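Local structure of translation initiation factor eif-2b-like protein (Chaetomium thermophilum, 4ZEO) at residues Tyr289-Leu294 with Gly322-Lys327; Val313-Tyr318 with Val336-Asn341. The protein forms the delta subunit of eIF2B, the guanine nucleotide exchange factor for eIF2, and probably serves in the regulatory part of that complex during translation initiation. All coordinates share one frame; numbering follows the deposited sequence.

Interaction 1: Tyr289-Leu294 with Gly322-Lys327; sequences YGRHRL and GKELAK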
ATOM      1  N   TYR A 289      11.815   5.983  -8.382  1.00 35.08           N
ATOM      2  CA  TYR A 289      11.313   5.431  -9.640  1.00 35.43           C
ATOM      3  C   TYR A 289       9.790   5.504  -9.723  1.00 38.63           C
ATOM      4  O   TYR A 289       9.081   4.949  -8.882  1.00 39.21           O
ATOM      5  CB  TYR A 289      11.780   3.986  -9.784  1.00 34.08           C
ATOM      6  CG  TYR A 289      11.331   3.268 -11.028  1.00 36.15           C
ATOM      7  CD1 TYR A 289      11.771   3.670 -12.287  1.00 36.17           C
ATOM      8  CD2 TYR A 289      10.460   2.187 -10.950  1.00 35.68           C
ATOM      9  CE1 TYR A 289      11.373   3.004 -13.433  1.00 36.93           C
ATOM     10  CE2 TYR A 289      10.050   1.519 -12.086  1.00 36.49           C
ATOM     11  CZ  TYR A 289      10.518   1.926 -13.328  1.00 37.94           C
ATOM     12  OH  TYR A 289      10.118   1.253 -14.468  1.00 38.96           O
ATOM     13  N   GLY A 290       9.295   6.179 -10.758  1.00 41.01           N
ATOM     14  CA  GLY A 290       7.875   6.340 -10.965  1.00 39.29           C
ATOM     15  C   GLY A 290       7.279   7.183  -9.867  1.00 40.13           C
ATOM     16  O   GLY A 290       7.977   7.970  -9.227  1.00 39.61           O
ATOM     17  N   ARG A 291       5.983   7.009  -9.632  1.00 41.33           N
ATOM     18  CA  ARG A 291       5.327   7.735  -8.566  1.00 39.60           C
ATOM     19  C   ARG A 291       4.715   6.838  -7.519  1.00 38.84           C
ATOM     20  O   ARG A 291       3.694   6.213  -7.762  1.00 39.81           O
ATOM     21  CB  ARG A 291       4.250   8.621  -9.149  1.00 42.14           C
ATOM     22  CG  ARG A 291       3.548   9.469  -8.140  1.00 41.15           C
ATOM     23  CD  ARG A 291       2.433  10.206  -8.824  1.00 42.03           C
ATOM     24  NE  ARG A 291       1.925  11.279  -7.995  1.00 42.51           N
ATOM     25  CZ  ARG A 291       1.045  12.180  -8.416  1.00 45.74           C
ATOM     26  NH1 ARG A 291       0.613  12.137  -9.666  1.00 47.79           N
ATOM     27  NH2 ARG A 291       0.620  13.129  -7.597  1.00 46.35           N
ATOM     28  N   HIS A 292       5.317   6.807  -6.337  1.00 37.74           N
ATOM     29  CA  HIS A 292       4.730   6.066  -5.234  1.00 37.44           C
ATOM     30  C   HIS A 292       4.333   7.059  -4.149  1.00 38.47           C
ATOM     31  O   HIS A 292       5.144   7.890  -3.729  1.00 39.87           O
ATOM     32  CB  HIS A 292       5.702   5.030  -4.662  1.00 36.04           C
ATOM     33  CG  HIS A 292       5.034   3.982  -3.819  1.00 39.31           C
ATOM     34  ND1 HIS A 292       4.677   4.196  -2.503  1.00 40.85           N
ATOM     35  CD2 HIS A 292       4.671   2.709  -4.111  1.00 40.65           C
ATOM     36  CE1 HIS A 292       4.112   3.099  -2.024  1.00 42.43           C
ATOM     37  NE2 HIS A 292       4.091   2.187  -2.980  1.00 42.00           N
ATOM     38  N   ARG A 293       3.116   6.911  -3.647  1.00 37.08           N
ATOM     39  CA  ARG A 293       2.549   7.840  -2.669  1.00 37.94           C
ATOM     40  C   ARG A 293       3.418   8.029  -1.402  1.00 38.84           C
ATOM     41  O   ARG A 293       3.604   9.146  -0.938  1.00 39.93           O
ATOM     42  CB  ARG A 293       1.148   7.346  -2.285  1.00 38.68           C
ATOM     43  CG  ARG A 293       0.452   8.104  -1.176  1.00 41.79           C
ATOM     44  CD  ARG A 293      -0.818   7.356  -0.724  1.00 44.23           C
ATOM     45  NE  ARG A 293      -0.526   5.927  -0.606  1.00 44.39           N
ATOM     46  CZ  ARG A 293      -0.172   5.332   0.527  1.00 43.11           C
ATOM     47  NH1 ARG A 293       0.102   4.028   0.549  1.00 40.94           N
ATOM     48  NH2 ARG A 293      -0.086   6.047   1.642  1.00 45.54           N
ATOM     49  N   LEU A 294       3.964   6.951  -0.849  1.00 37.15           N
ATOM     50  CA  LEU A 294       4.788   7.075   0.349  1.00 34.70           C
ATOM     51  C   LEU A 294       6.058   7.896   0.057  1.00 37.81           C
ATOM     52  O   LEU A 294       6.473   8.717   0.884  1.00 40.21           O
ATOM     53  CB  LEU A 294       5.150   5.701   0.901  1.00 30.66           C
ATOM     54  CG  LEU A 294       4.015   4.891   1.519  1.00 30.93           C
ATOM     55  CD1 LEU A 294       4.553   3.585   2.075  1.00 30.65           C
ATOM     56  CD2 LEU A 294       3.325   5.683   2.615  1.00 31.38           C
ATOM     57  N   GLY A 322       5.860   9.092 -13.266  1.00 50.03           N
ATOM     58  CA  GLY A 322       6.930   9.878 -12.676  1.00 47.44           C
ATOM     59  C   GLY A 322       6.993  11.344 -13.085  1.00 49.11           C
ATOM     60  O   GLY A 322       7.516  12.185 -12.346  1.00 47.54           O
ATOM     61  N   LYS A 323       6.516  11.638 -14.291  1.00 53.14           N
ATOM     62  CA  LYS A 323       6.459  13.007 -14.780  1.00 58.35           C
ATOM     63  C   LYS A 323       5.500  13.834 -13.903  1.00 57.51           C
ATOM     64  O   LYS A 323       5.773  14.982 -13.562  1.00 56.76           O
ATOM     65  CB  LYS A 323       6.047  13.024 -16.251  1.00 64.08           C
ATOM     66  CG  LYS A 323       6.640  14.165 -17.042  1.00 68.72           C
ATOM     67  CD  LYS A 323       5.951  14.319 -18.380  1.00 73.39           C
ATOM     68  CE  LYS A 323       6.557  15.455 -19.211  1.00 77.38           C
ATOM     69  NZ  LYS A 323       7.881  15.113 -19.814  1.00 79.77           N
ATOM     70  N   GLU A 324       4.380  13.231 -13.526  1.00 58.29           N
ATOM     71  CA  GLU A 324       3.452  13.869 -12.601  1.00 60.42           C
ATOM     72  C   GLU A 324       4.095  14.076 -11.213  1.00 55.61           C
ATOM     73  O   GLU A 324       3.903  15.106 -10.582  1.00 56.43           O
ATOM     74  CB  GLU A 324       2.172  13.046 -12.494  1.00 64.86           C
ATOM     75  CG  GLU A 324       1.274  13.216 -13.705  1.00 72.01           C
ATOM     76  CD  GLU A 324       0.838  14.652 -13.885  1.00 78.85           C
ATOM     77  OE1 GLU A 324       0.751  15.106 -15.046  1.00 84.99           O
ATOM     78  OE2 GLU A 324       0.604  15.337 -12.864  1.00 80.14           O
ATOM     79  N   LEU A 325       4.845  13.097 -10.732  1.00 50.36           N
ATOM     80  CA  LEU A 325       5.571  13.279  -9.477  1.00 48.06           C
ATOM     81  C   LEU A 325       6.568  14.442  -9.571  1.00 48.90           C
ATOM     82  O   LEU A 325       6.647  15.278  -8.670  1.00 49.49           O
ATOM     83  CB  LEU A 325       6.300  11.993  -9.071  1.00 44.19           C
ATOM     84  CG  LEU A 325       7.174  12.153  -7.823  1.00 41.59           C
ATOM     85  CD1 LEU A 325       6.326  12.596  -6.628  1.00 39.73           C
ATOM     86  CD2 LEU A 325       7.958  10.863  -7.499  1.00 38.18           C
ATOM     87  N   ALA A 326       7.308  14.505 -10.673  1.00 50.42           N
ATOM     88  CA  ALA A 326       8.275  15.583 -10.884  1.00 52.82           C
ATOM     89  C   ALA A 326       7.570  16.929 -10.883  1.00 55.46           C
ATOM     90  O   ALA A 326       8.110  17.924 -10.399  1.00 55.27           O
ATOM     91  CB  ALA A 326       9.054  15.385 -12.199  1.00 53.27           C
ATOM     92  N   LYS A 327       6.368  16.951 -11.453  1.00 58.83           N
ATOM     93  CA  LYS A 327       5.544  18.156 -11.469  1.00 63.00           C
ATOM     94  C   LYS A 327       5.240  18.624 -10.057  1.00 61.86           C
ATOM     95  O   LYS A 327       5.478  19.782  -9.721  1.00 63.87           O
ATOM     96  CB  LYS A 327       4.221  17.914 -12.208  1.00 67.35           C
ATOM     97  CG  LYS A 327       4.183  18.383 -13.655  1.00 73.26           C
ATOM     98  CD  LYS A 327       2.765  18.301 -14.233  1.00 77.20           C
ATOM     99  CE  LYS A 327       2.762  18.537 -15.737  1.00 82.77           C
ATOM    100  NZ  LYS A 327       3.190  17.308 -16.471  1.00 84.44           N
TER
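Arg291 lays the aliphatic part of its side chain against Leu325: CG of Arg291 is 3.8 Å from CB of Leu325. With CG anti to the backbone N (chi1 -177°) and the chain extended as far as NE, the guanidinium is carried on to Glu324, where Arg291 NH1 comes 3.4 Å from Glu324 CB at an oblique approach, while Leu325 N lies over one guanidinium face. The two charged ends do not pair. Arg291 NH1 and Glu324 OE2 are 4.5 Å apart, and that oxygen sits well out of the guanidinium plane, which leaves at most a general electrostatic attraction. Arg291 NE instead forms a salt bridge with Glu296, and Glu324 OE1 has one with Lys327 NZ at 3.6 Å.

Nearer the sheet, Leu325 CD2 packs 3.4 Å from Gly290 O, and two residues without side chains bring the backbones together, Gly290 CA lying 4.0 Å from Gly322 CA. This is a loop-to-helix junction of a Rossmann-like alpha/beta domain: the turn leaving parallel strand 285-289 passes beside the first turns of helix 321-331. Gly290 makes that turn with a positive phi of 66°. Beyond it, His292 N-caps helix 293-304, its ND1 accepting from Leu294 N at 3.3 Å, while its NE2 bonds to Gly359 O.

Interaction 2: Val313-Tyr318 with Val336-Asn341; sequences VLDDPY and VLYSPN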
ATOM      1  N   VAL A 313      14.089  11.653 -10.631  1.00 41.87           N
ATOM      2  CA  VAL A 313      12.947  10.788 -10.860  1.00 40.33           C
ATOM      3  C   VAL A 313      13.124  10.012 -12.145  1.00 41.01           C
ATOM      4  O   VAL A 313      13.226  10.585 -13.229  1.00 42.59           O
ATOM      5  CB  VAL A 313      11.626  11.582 -10.898  1.00 41.50           C
ATOM      6  CG1 VAL A 313      10.454  10.636 -11.092  1.00 43.05           C
ATOM      7  CG2 VAL A 313      11.453  12.363  -9.604  1.00 39.38           C
ATOM      8  N   LEU A 314      13.166   8.696 -11.999  1.00 40.60           N
ATOM      9  CA  LEU A 314      13.334   7.794 -13.120  1.00 42.63           C
ATOM     10  C   LEU A 314      11.955   7.247 -13.468  1.00 46.33           C
ATOM     11  O   LEU A 314      11.069   7.248 -12.604  1.00 45.72           O
ATOM     12  CB  LEU A 314      14.305   6.672 -12.750  1.00 40.77           C
ATOM     13  CG  LEU A 314      15.734   7.045 -12.317  1.00 39.85           C
ATOM     14  CD1 LEU A 314      16.442   5.850 -11.699  1.00 39.47           C
ATOM     15  CD2 LEU A 314      16.535   7.540 -13.483  1.00 41.44           C
ATOM     16  N   ASP A 315      11.727   6.819 -14.712  1.00 47.37           N
ATOM     17  CA  ASP A 315      10.386   6.358 -15.046  1.00 51.03           C
ATOM     18  C   ASP A 315      10.348   5.143 -15.948  1.00 54.77           C
ATOM     19  O   ASP A 315      11.372   4.705 -16.478  1.00 59.07           O
ATOM     20  CB  ASP A 315       9.579   7.474 -15.715  1.00 54.65           C
ATOM     21  CG  ASP A 315       8.146   7.578 -15.166  1.00 54.15           C
ATOM     22  OD1 ASP A 315       7.498   8.602 -15.451  1.00 56.77           O
ATOM     23  OD2 ASP A 315       7.663   6.641 -14.476  1.00 50.18           O
ATOM     24  N   ASP A 316       9.148   4.585 -16.072  1.00 55.02           N
ATOM     25  CA  ASP A 316       8.822   3.572 -17.062  1.00 55.07           C
ATOM     26  C   ASP A 316       8.254   4.343 -18.254  1.00 58.91           C
ATOM     27  O   ASP A 316       7.255   5.043 -18.103  1.00 60.26           O
ATOM     28  CB  ASP A 316       7.806   2.575 -16.485  1.00 56.08           C
ATOM     29  CG  ASP A 316       7.457   1.432 -17.438  1.00 60.66           C
ATOM     30  OD1 ASP A 316       7.486   1.596 -18.675  1.00 66.84           O
ATOM     31  OD2 ASP A 316       7.102   0.356 -16.931  1.00 59.88           O
ATOM     32  N   PRO A 317       8.858   4.191 -19.447  1.00 58.51           N
ATOM     33  CA  PRO A 317       8.467   4.936 -20.647  1.00 61.75           C
ATOM     34  C   PRO A 317       7.020   4.666 -21.051  1.00 62.47           C
ATOM     35  O   PRO A 317       6.414   5.481 -21.742  1.00 64.73           O
ATOM     36  CB  PRO A 317       9.457   4.435 -21.704  1.00 63.04           C
ATOM     37  CG  PRO A 317       9.826   3.075 -21.236  1.00 53.30           C
ATOM     38  CD  PRO A 317       9.950   3.250 -19.751  1.00 59.78           C
ATOM     39  N   TYR A 318       6.546   3.460 -20.760  1.00 61.59           N
ATOM     40  CA  TYR A 318       5.166   3.051 -21.022  1.00 63.34           C
ATOM     41  C   TYR A 318       4.102   3.572 -20.053  1.00 62.27           C
ATOM     42  O   TYR A 318       2.951   3.713 -20.434  1.00 69.29           O
ATOM     43  CB  TYR A 318       5.109   1.536 -21.155  1.00 63.06           C
ATOM     44  CG  TYR A 318       6.065   1.090 -22.235  1.00 64.27           C
ATOM     45  CD1 TYR A 318       5.760   1.298 -23.570  1.00 67.12           C
ATOM     46  CD2 TYR A 318       7.279   0.474 -21.924  1.00 61.60           C
ATOM     47  CE1 TYR A 318       6.625   0.909 -24.571  1.00 68.67           C
ATOM     48  CE2 TYR A 318       8.151   0.074 -22.917  1.00 61.64           C
ATOM     49  CZ  TYR A 318       7.815   0.295 -24.238  1.00 67.34           C
ATOM     50  OH  TYR A 318       8.665  -0.091 -25.242  1.00 72.33           O
ATOM     51  N   VAL A 336      14.147  19.021  -9.474  1.00 61.40           N
ATOM     52  CA  VAL A 336      13.963  17.648  -9.921  1.00 59.16           C
ATOM     53  C   VAL A 336      14.569  17.399 -11.304  1.00 61.02           C
ATOM     54  O   VAL A 336      14.387  18.192 -12.237  1.00 64.42           O
ATOM     55  CB  VAL A 336      12.469  17.262  -9.966  1.00 58.87           C
ATOM     56  CG1 VAL A 336      12.299  15.822 -10.453  1.00 57.13           C
ATOM     57  CG2 VAL A 336      11.817  17.452  -8.596  1.00 57.15           C
ATOM     58  N   LEU A 337      15.300  16.292 -11.407  1.00 59.19           N
ATOM     59  CA  LEU A 337      15.810  15.787 -12.673  1.00 60.18           C
ATOM     60  C   LEU A 337      14.955  14.602 -13.112  1.00 56.27           C
ATOM     61  O   LEU A 337      14.840  13.600 -12.410  1.00 55.69           O
ATOM     62  CB  LEU A 337      17.267  15.383 -12.530  1.00 63.15           C
ATOM     63  CG  LEU A 337      18.062  14.979 -13.761  1.00 67.50           C
ATOM     64  CD1 LEU A 337      17.954  16.039 -14.841  1.00 73.16           C
ATOM     65  CD2 LEU A 337      19.505  14.755 -13.339  1.00 67.17           C
ATOM     66  N   TYR A 338      14.324  14.730 -14.262  1.00 55.71           N
ATOM     67  CA  TYR A 338      13.393  13.711 -14.706  1.00 53.53           C
ATOM     68  C   TYR A 338      13.909  12.906 -15.891  1.00 53.96           C
ATOM     69  O   TYR A 338      14.337  13.458 -16.899  1.00 55.37           O
ATOM     70  CB  TYR A 338      12.048  14.342 -15.086  1.00 52.65           C
ATOM     71  CG  TYR A 338      11.099  13.325 -15.643  1.00 51.33           C
ATOM     72  CD1 TYR A 338      10.491  12.407 -14.801  1.00 48.76           C
ATOM     73  CD2 TYR A 338      10.832  13.250 -17.007  1.00 53.06           C
ATOM     74  CE1 TYR A 338       9.625  11.449 -15.289  1.00 49.32           C
ATOM     75  CE2 TYR A 338       9.960  12.289 -17.515  1.00 53.74           C
ATOM     76  CZ  TYR A 338       9.357  11.396 -16.641  1.00 52.76           C
ATOM     77  OH  TYR A 338       8.482  10.439 -17.100  1.00 55.14           O
ATOM     78  N   SER A 339      13.804  11.593 -15.789  1.00 52.81           N
ATOM     79  CA  SER A 339      14.139  10.735 -16.902  1.00 54.97           C
ATOM     80  C   SER A 339      12.944   9.843 -17.205  1.00 57.43           C
ATOM     81  O   SER A 339      12.402   9.207 -16.299  1.00 56.75           O
ATOM     82  CB  SER A 339      15.379   9.906 -16.591  1.00 54.81           C
ATOM     83  OG  SER A 339      15.921   9.393 -17.787  1.00 59.53           O
ATOM     84  N   PRO A 340      12.493   9.831 -18.471  1.00 60.58           N
ATOM     85  CA  PRO A 340      11.359   9.006 -18.898  1.00 61.15           C
ATOM     86  C   PRO A 340      11.671   7.514 -18.892  1.00 60.15           C
ATOM     87  O   PRO A 340      10.764   6.704 -19.000  1.00 61.95           O
ATOM     88  CB  PRO A 340      11.102   9.489 -20.328  1.00 64.91           C
ATOM     89  CG  PRO A 340      12.404   9.985 -20.775  1.00 66.10           C
ATOM     90  CD  PRO A 340      12.979  10.673 -19.572  1.00 64.11           C
ATOM     91  N   ASN A 341      12.949   7.164 -18.829  1.00 59.46           N
ATOM     92  CA  ASN A 341      13.367   5.769 -18.919  1.00 58.73           C
ATOM     93  C   ASN A 341      14.492   5.395 -17.969  1.00 56.54           C
ATOM     94  O   ASN A 341      14.949   6.212 -17.183  1.00 56.20           O
ATOM     95  CB  ASN A 341      13.790   5.444 -20.340  1.00 61.77           C
ATOM     96  CG  ASN A 341      14.736   6.472 -20.898  1.00 64.58           C
ATOM     97  OD1 ASN A 341      15.829   6.679 -20.368  1.00 63.76           O
ATOM     98  ND2 ASN A 341      14.343   7.097 -22.002  1.00 67.49           N
TER
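A beta-alpha-beta crossover of the parallel Rossmann-like sheet joins these two segments: strand 310-314 leads through helix 321-331 into strand 336-338, which lies beside it as an outermost strand of the sheet within this chain. The parallel register is set at Val313 and Tyr338. Val313 N donates to Leu337 O at 2.7 Å, with an N-H...O angle of 166°, and Val313 O accepts from Ser339 N at 2.8 Å, so one residue is bonded to both neighbours of its bridge partner. Both bonds run nearly along the C=O axis.

Val313 and Tyr338 share a sheet face with helix 321-331, whose Lys323 and Arg330 touch the tyrosine. On the same side Val313 CG2 meets Val336 CG1 at 3.7 Å. With CG anti to the backbone N (chi1 176°), the Tyr338 ring starts out beside Val313, whose CG1 lies 4.1 Å from Tyr338 CD1. The Leu314 side chain is directed away from 336-341 and touches Leu345 and Lys348; its CD2 still comes 4.1 Å from Ser339 CB.

Beyond the Val313 bridge, a side-chain hydrogen bond joins the segments. The Tyr338 hydroxyl donates to the anti lone pair of Asp315 OD1 at 2.7 Å. The oxygen sits at the ring edge, in plane, although the carboxylate is turned 83° from the ring. A phenylalanine in place of Tyr338 would probably keep the ring packing against Val313 but leave Asp315 OD1 without this donor and the carboxylate less fixed in its rotation. Asp315 OD2 takes weak bonds from Asp316 N and Gly322 N. One residue on, an Asx turn bends the loop, with Tyr318 N donating to Asp316 OD1 at 3.0 Å, on the anti side and out of the carboxylate plane.

In the fold
Interactions 1 and 2 have centres 9 Å apart, and their segments alternate along the chain: 289-294, 313-318, 322-327, 336-341. All lie in the Rossmann-like domain, where strands 336-338, 310-314 and 285-289 are consecutive neighbours in the parallel sheet. Helix 321-331 is shared: it packs on the loop after strand 285-289 in interaction 1 and links the two strands of interaction 2. The contacts touch directly, through a probable hydrogen bond from Gly290 N to Leu314 O, 2.8 Å, and through packing of Lys323 N against Tyr338 CE1, 3.3 Å. Together they join one edge of the sheet to its crossover helix near the strands' C-terminal ends.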